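PDB 6Y2P: antitoxin RnlB from Escherichia coli, which acts as the labile antitoxin of a type II toxin-antitoxin system, inhibiting the endonuclease activity of its cognate toxin RnlA but not that of the non-cognate toxin LsoA. Local coordinates for residues V16-G21 with S92-T97; D51-N56 with W60-T65. All coordinates share one frame; numbering follows the deposited sequence.

Interaction 1. Residues V16-G21 with S92-T97; sequences VVMATG and SKLTFT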
loop_
_atom_site.group_PDB
_atom_site.type_symbol
_atom_site.label_atom_id
_atom_site.label_comp_id
_atom_site.label_asym_id
_atom_site.label_seq_id
_atom_site.Cartn_x
_atom_site.Cartn_y
_atom_site.Cartn_z
ATOM N N VAL C 16 25.943 -27.842 -8.598
ATOM C CA VAL C 16 25.100 -26.674 -8.849
ATOM C C VAL C 16 23.690 -27.171 -9.137
ATOM O O VAL C 16 23.475 -27.955 -10.072
ATOM C CB VAL C 16 25.605 -25.821 -10.025
ATOM C CG1 VAL C 16 24.697 -24.625 -10.202
ATOM C CG2 VAL C 16 27.027 -25.375 -9.822
ATOM N N VAL C 17 22.730 -26.689 -8.367
ATOM C CA VAL C 17 21.350 -27.149 -8.397
ATOM C C VAL C 17 20.490 -25.995 -8.867
ATOM O O VAL C 17 20.456 -24.937 -8.227
ATOM C CB VAL C 17 20.873 -27.600 -7.011
ATOM C CG1 VAL C 17 19.478 -28.176 -7.108
ATOM C CG2 VAL C 17 21.856 -28.593 -6.392
ATOM N N MET C 18 19.770 -26.207 -9.949
ATOM C CA MET C 18 18.922 -25.194 -10.547
ATOM C C MET C 18 17.445 -25.572 -10.411
ATOM O O MET C 18 17.070 -26.727 -10.623
ATOM C CB MET C 18 19.290 -25.060 -12.004
ATOM C CG MET C 18 18.340 -24.238 -12.776
ATOM S SD MET C 18 19.202 -23.787 -14.264
ATOM C CE MET C 18 17.886 -23.740 -15.459
ATOM N N ALA C 19 16.605 -24.607 -10.059
ATOM C CA ALA C 19 15.171 -24.859 -10.047
ATOM C C ALA C 19 14.615 -24.889 -11.476
ATOM O O ALA C 19 15.036 -24.117 -12.348
ATOM C CB ALA C 19 14.443 -23.807 -9.216
ATOM N N THR C 20 13.622 -25.765 -11.693
ATOM C CA THR C 20 13.002 -25.994 -12.997
ATOM C C THR C 20 11.576 -25.453 -13.123
ATOM O O THR C 20 10.935 -25.699 -14.147
ATOM C CB THR C 20 12.983 -27.505 -13.283
ATOM O OG1 THR C 20 12.189 -28.166 -12.283
ATOM C CG2 THR C 20 14.385 -28.106 -13.318
ATOM N N GLY C 21 11.122 -24.620 -12.191
ATOM C CA GLY C 21 9.748 -24.135 -12.188
ATOM C C GLY C 21 9.506 -23.269 -10.964
ATOM O O GLY C 21 10.458 -22.871 -10.297
ATOM N N SER C 92 26.862 -18.850 -17.119
ATOM C CA SER C 92 26.508 -19.080 -18.506
ATOM C C SER C 92 26.074 -20.510 -18.751
ATOM O O SER C 92 25.226 -20.743 -19.607
ATOM C CB SER C 92 27.701 -18.756 -19.421
ATOM O OG SER C 92 28.106 -17.424 -19.243
ATOM N N LYS C 93 26.503 -21.443 -17.911
ATOM C CA LYS C 93 25.977 -22.791 -18.071
ATOM C C LYS C 93 24.517 -22.855 -17.616
ATOM O O LYS C 93 23.696 -23.541 -18.246
ATOM C CB LYS C 93 26.861 -23.784 -17.308
ATOM C CG LYS C 93 26.373 -25.226 -17.283
ATOM C CD LYS C 93 26.860 -26.062 -18.464
ATOM N N LEU C 94 24.153 -22.067 -16.584
ATOM C CA LEU C 94 22.744 -21.914 -16.208
ATOM C C LEU C 94 21.937 -21.216 -17.304
ATOM O O LEU C 94 20.799 -21.612 -17.605
ATOM C CB LEU C 94 22.631 -21.147 -14.892
ATOM C CG LEU C 94 23.233 -21.879 -13.685
ATOM C CD1 LEU C 94 23.616 -20.937 -12.519
ATOM C CD2 LEU C 94 22.281 -22.972 -13.208
ATOM N N THR C 95 22.500 -20.167 -17.902
ATOM C CA THR C 95 21.807 -19.490 -18.993
ATOM C C THR C 95 21.546 -20.447 -20.150
ATOM O O THR C 95 20.446 -20.463 -20.722
ATOM C CB THR C 95 22.631 -18.296 -19.468
ATOM O OG1 THR C 95 22.704 -17.339 -18.410
ATOM C CG2 THR C 95 21.999 -17.641 -20.681
ATOM N N PHE C 96 22.546 -21.258 -20.502
ATOM C CA PHE C 96 22.363 -22.239 -21.571
ATOM C C PHE C 96 21.283 -23.249 -21.213
ATOM O O PHE C 96 20.421 -23.568 -22.048
ATOM C CB PHE C 96 23.682 -22.950 -21.850
ATOM C CG PHE C 96 23.661 -23.854 -23.044
ATOM C CD1 PHE C 96 23.359 -23.363 -24.299
ATOM C CD2 PHE C 96 24.011 -25.187 -22.923
ATOM C CE1 PHE C 96 23.378 -24.188 -25.410
ATOM C CE2 PHE C 96 24.033 -26.021 -24.022
ATOM C CZ PHE C 96 23.714 -25.525 -25.270
ATOM N N THR C 97 21.297 -23.742 -19.964
ATOM C CA THR C 97 20.318 -24.747 -19.561
ATOM C C THR C 97 18.903 -24.198 -19.678
ATOM O O THR C 97 18.004 -24.880 -20.187
ATOM C CB THR C 97 20.629 -25.241 -18.139
ATOM O OG1 THR C 97 21.884 -25.942 -18.129
ATOM C CG2 THR C 97 19.534 -26.172 -17.623
#
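M18 lies along the side of L94, the two side chains running past each other in opposite directions, with the L94 methyl CD2 set against the thioether at 3.4 Å from M18 SD and 3.8 Å from M18 CB. Because the methionine is extended through its first two torsions (chi1 170°, chi2 162°), its end travels out from the strand beyond the leucine. There M18 CE meets T97 CG2 tip to tip, 3.6 Å apart. V16, two residues earlier and pointing to the same side, adds a looser touch: V16 CG1 is 4.2 Å from L94 CD2. This is alpha/beta packing, helix 88-99 lying over one face of the mixed sheet; the axes of 16-19 and 92-97 approach to 10.6 Å at 37°. Methionine suits the place because its long unbranched chain carries sulfur and methyl from the strand across to the helix, while branched V16 favours strand geometry. T97 offers its methyl to the core and turns its hydroxyl back to its own helix: T97 OG1 donates to K93 O at 3.0 Å. That carbonyl also receives T97 N, from the opposite face of its plane. L98 and Y104 also pack on M18.

Interaction 2. Residues D51-N56 with W60-T65; sequences DLLCAN and WNRFVT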
loop_
_atom_site.group_PDB
_atom_site.type_symbol
_atom_site.label_atom_id
_atom_site.label_comp_id
_atom_site.label_asym_id
_atom_site.label_seq_id
_atom_site.Cartn_x
_atom_site.Cartn_y
_atom_site.Cartn_z
ATOM N N ASP C 51 20.696 -22.245 -7.763
ATOM C CA ASP C 51 20.100 -21.163 -8.551
ATOM C C ASP C 51 18.571 -21.257 -8.472
ATOM O O ASP C 51 17.972 -22.198 -8.996
ATOM C CB ASP C 51 20.569 -21.237 -10.003
ATOM C CG ASP C 51 19.875 -20.223 -10.896
ATOM O OD1 ASP C 51 19.073 -19.400 -10.387
ATOM O OD2 ASP C 51 20.157 -20.220 -12.102
ATOM N N LEU C 52 17.921 -20.284 -7.838
ATOM C CA LEU C 52 16.484 -20.403 -7.635
ATOM C C LEU C 52 15.660 -19.525 -8.575
ATOM O O LEU C 52 14.469 -19.264 -8.285
ATOM C CB LEU C 52 16.147 -20.093 -6.180
ATOM C CG LEU C 52 17.013 -20.770 -5.103
ATOM C CD1 LEU C 52 16.686 -20.239 -3.692
ATOM C CD2 LEU C 52 16.809 -22.276 -5.118
ATOM N N LEU C 53 16.231 -19.148 -9.731
ATOM C CA LEU C 53 15.613 -18.147 -10.608
ATOM C C LEU C 53 14.147 -18.466 -10.909
ATOM O O LEU C 53 13.276 -17.593 -10.791
ATOM C CB LEU C 53 16.390 -18.031 -11.914
ATOM C CG LEU C 53 15.658 -17.165 -12.949
ATOM C CD1 LEU C 53 15.712 -15.746 -12.465
ATOM C CD2 LEU C 53 16.176 -17.282 -14.387
ATOM N N CYS C 54 13.842 -19.721 -11.254
ATOM C CA CYS C 54 12.469 -20.003 -11.653
ATOM C C CYS C 54 11.504 -20.056 -10.472
ATOM O O CYS C 54 10.297 -19.865 -10.662
ATOM C CB CYS C 54 12.397 -21.358 -12.371
ATOM S SG CYS C 54 13.231 -21.421 -14.010
ATOM N N ALA C 55 12.004 -20.086 -9.245
ATOM C CA ALA C 55 11.078 -19.977 -8.140
ATOM C C ALA C 55 11.072 -18.585 -7.540
ATOM O O ALA C 55 10.038 -18.124 -7.034
ATOM C CB ALA C 55 11.443 -20.995 -7.059
ATOM N N ASN C 56 12.203 -17.892 -7.656
ATOM C CA ASN C 56 12.412 -16.643 -6.969
ATOM C C ASN C 56 12.458 -15.424 -7.875
ATOM O O ASN C 56 12.335 -14.308 -7.376
ATOM C CB ASN C 56 13.706 -16.766 -6.162
ATOM C CG ASN C 56 13.455 -17.376 -4.770
ATOM O OD1 ASN C 56 12.296 -17.662 -4.395
ATOM N ND2 ASN C 56 14.520 -17.543 -3.992
ATOM N N TRP C 60 17.490 -10.575 -5.381
ATOM C CA TRP C 60 18.755 -10.499 -4.659
ATOM C C TRP C 60 19.094 -11.791 -3.923
ATOM O O TRP C 60 20.249 -11.967 -3.506
ATOM C CB TRP C 60 18.739 -9.324 -3.682
ATOM C CG TRP C 60 17.568 -9.342 -2.757
ATOM C CD1 TRP C 60 16.350 -8.740 -2.949
ATOM C CD2 TRP C 60 17.489 -10.014 -1.497
ATOM N NE1 TRP C 60 15.522 -8.990 -1.870
ATOM C CE2 TRP C 60 16.200 -9.772 -0.972
ATOM C CE3 TRP C 60 18.386 -10.784 -0.756
ATOM C CZ2 TRP C 60 15.796 -10.275 0.245
ATOM C CZ3 TRP C 60 17.980 -11.274 0.462
ATOM C CH2 TRP C 60 16.698 -11.024 0.949
ATOM N N ASN C 61 18.112 -12.661 -3.694
ATOM C CA ASN C 61 18.344 -13.989 -3.123
ATOM C C ASN C 61 18.071 -15.086 -4.153
ATOM O O ASN C 61 17.494 -16.134 -3.847
ATOM C CB ASN C 61 17.506 -14.209 -1.863
ATOM C CG ASN C 61 16.024 -14.246 -2.150
ATOM O OD1 ASN C 61 15.577 -13.877 -3.251
ATOM N ND2 ASN C 61 15.238 -14.671 -1.151
ATOM N N ARG C 62 18.462 -14.845 -5.402
ATOM C CA ARG C 62 18.280 -15.876 -6.411
ATOM C C ARG C 62 19.297 -16.997 -6.240
ATOM O O ARG C 62 18.955 -18.168 -6.432
ATOM C CB ARG C 62 18.372 -15.263 -7.808
ATOM C CG ARG C 62 19.168 -16.079 -8.778
ATOM C CD ARG C 62 18.971 -15.604 -10.163
ATOM N NE ARG C 62 19.565 -16.548 -11.110
ATOM C CZ ARG C 62 19.887 -16.243 -12.360
ATOM N NH1 ARG C 62 19.663 -15.023 -12.817
ATOM N NH2 ARG C 62 20.412 -17.165 -13.145
ATOM N N PHE C 63 20.509 -16.669 -5.813
ATOM C CA PHE C 63 21.585 -17.636 -5.644
ATOM C C PHE C 63 21.886 -17.844 -4.166
ATOM O O PHE C 63 22.146 -16.881 -3.438
ATOM C CB PHE C 63 22.854 -17.159 -6.333
ATOM C CG PHE C 63 22.747 -17.033 -7.818
ATOM C CD1 PHE C 63 23.019 -18.120 -8.648
ATOM C CD2 PHE C 63 22.452 -15.804 -8.404
ATOM C CE1 PHE C 63 22.976 -17.979 -10.039
ATOM C CE2 PHE C 63 22.388 -15.666 -9.780
ATOM C CZ PHE C 63 22.644 -16.750 -10.595
ATOM N N VAL C 64 21.897 -19.099 -3.733
ATOM C CA VAL C 64 22.122 -19.427 -2.329
ATOM C C VAL C 64 23.064 -20.616 -2.221
ATOM O O VAL C 64 22.893 -21.608 -2.940
ATOM C CB VAL C 64 20.779 -19.740 -1.637
ATOM C CG1 VAL C 64 21.000 -20.314 -0.262
ATOM C CG2 VAL C 64 19.937 -18.495 -1.557
ATOM N N THR C 65 24.040 -20.535 -1.314
ATOM C CA THR C 65 24.898 -21.666 -0.961
ATOM C C THR C 65 24.427 -22.365 0.305
ATOM O O THR C 65 23.848 -21.757 1.200
ATOM C CB THR C 65 26.350 -21.273 -0.724
ATOM O OG1 THR C 65 26.420 -20.310 0.356
ATOM C CG2 THR C 65 26.961 -20.697 -1.952
#
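With chi1 at 174°, D51 swings its carboxylate away from its own backbone N to meet R62, whose side chain runs straight from CG to NE and presents the guanidinium side-on. R62 NE donates to D51 OD1 at 3.0 Å and R62 NH2 to D51 OD2 at 3.2 Å, a two-pronged salt bridge with the two planes 25° apart, both nitrogens lying above the carboxylate plane. D51 OD1 takes a second bond, from L53 N at 2.9 Å on its opposite face, forming an Asx turn that helps fix the carboxylate's rotation where the strand gives way to helix 53-56. D51 and F63 form an antiparallel, non-hydrogen-bonded pair at the ends of neighbouring strands. L52 N donates to R62 O at 2.7 Å, while L52 CD1 packs against V64 CG2. Arginine suits this place because its flat head can be sandwiched as well as bonded: L53 CB lies over one face and F63 CZ over the other, each toward the rim. Further along, N56 ND2 reaches N61 O at 3.3 Å from above the carbonyl plane. The amide nitrogens of N56 and N61 also donate to the backbone of another protein chain in the assembly.

How the interactions relate
Interactions 1 and 2 sit on adjacent strands of one sheet, their centres about 10 Å apart. Strand 46-51 runs parallel to strand 13-19, and the backbone links them: V17 O is 2.7 Å from D51 N and A19 N is 3.0 Å from D51 O, both probable hydrogen bonds. L94 joins the two as well. While its CD2 serves interaction 1, L94 CD1 lies 3.6 Å from D51 OD2, so the helix that packs on V16 and M18 also borders the salt bridge of interaction 2. The roles differ: interaction 1 is interior packing untouched by other protein chains, whereas N56, N61 and W60 of interaction 2 contact other protein chains, probably including the toxin.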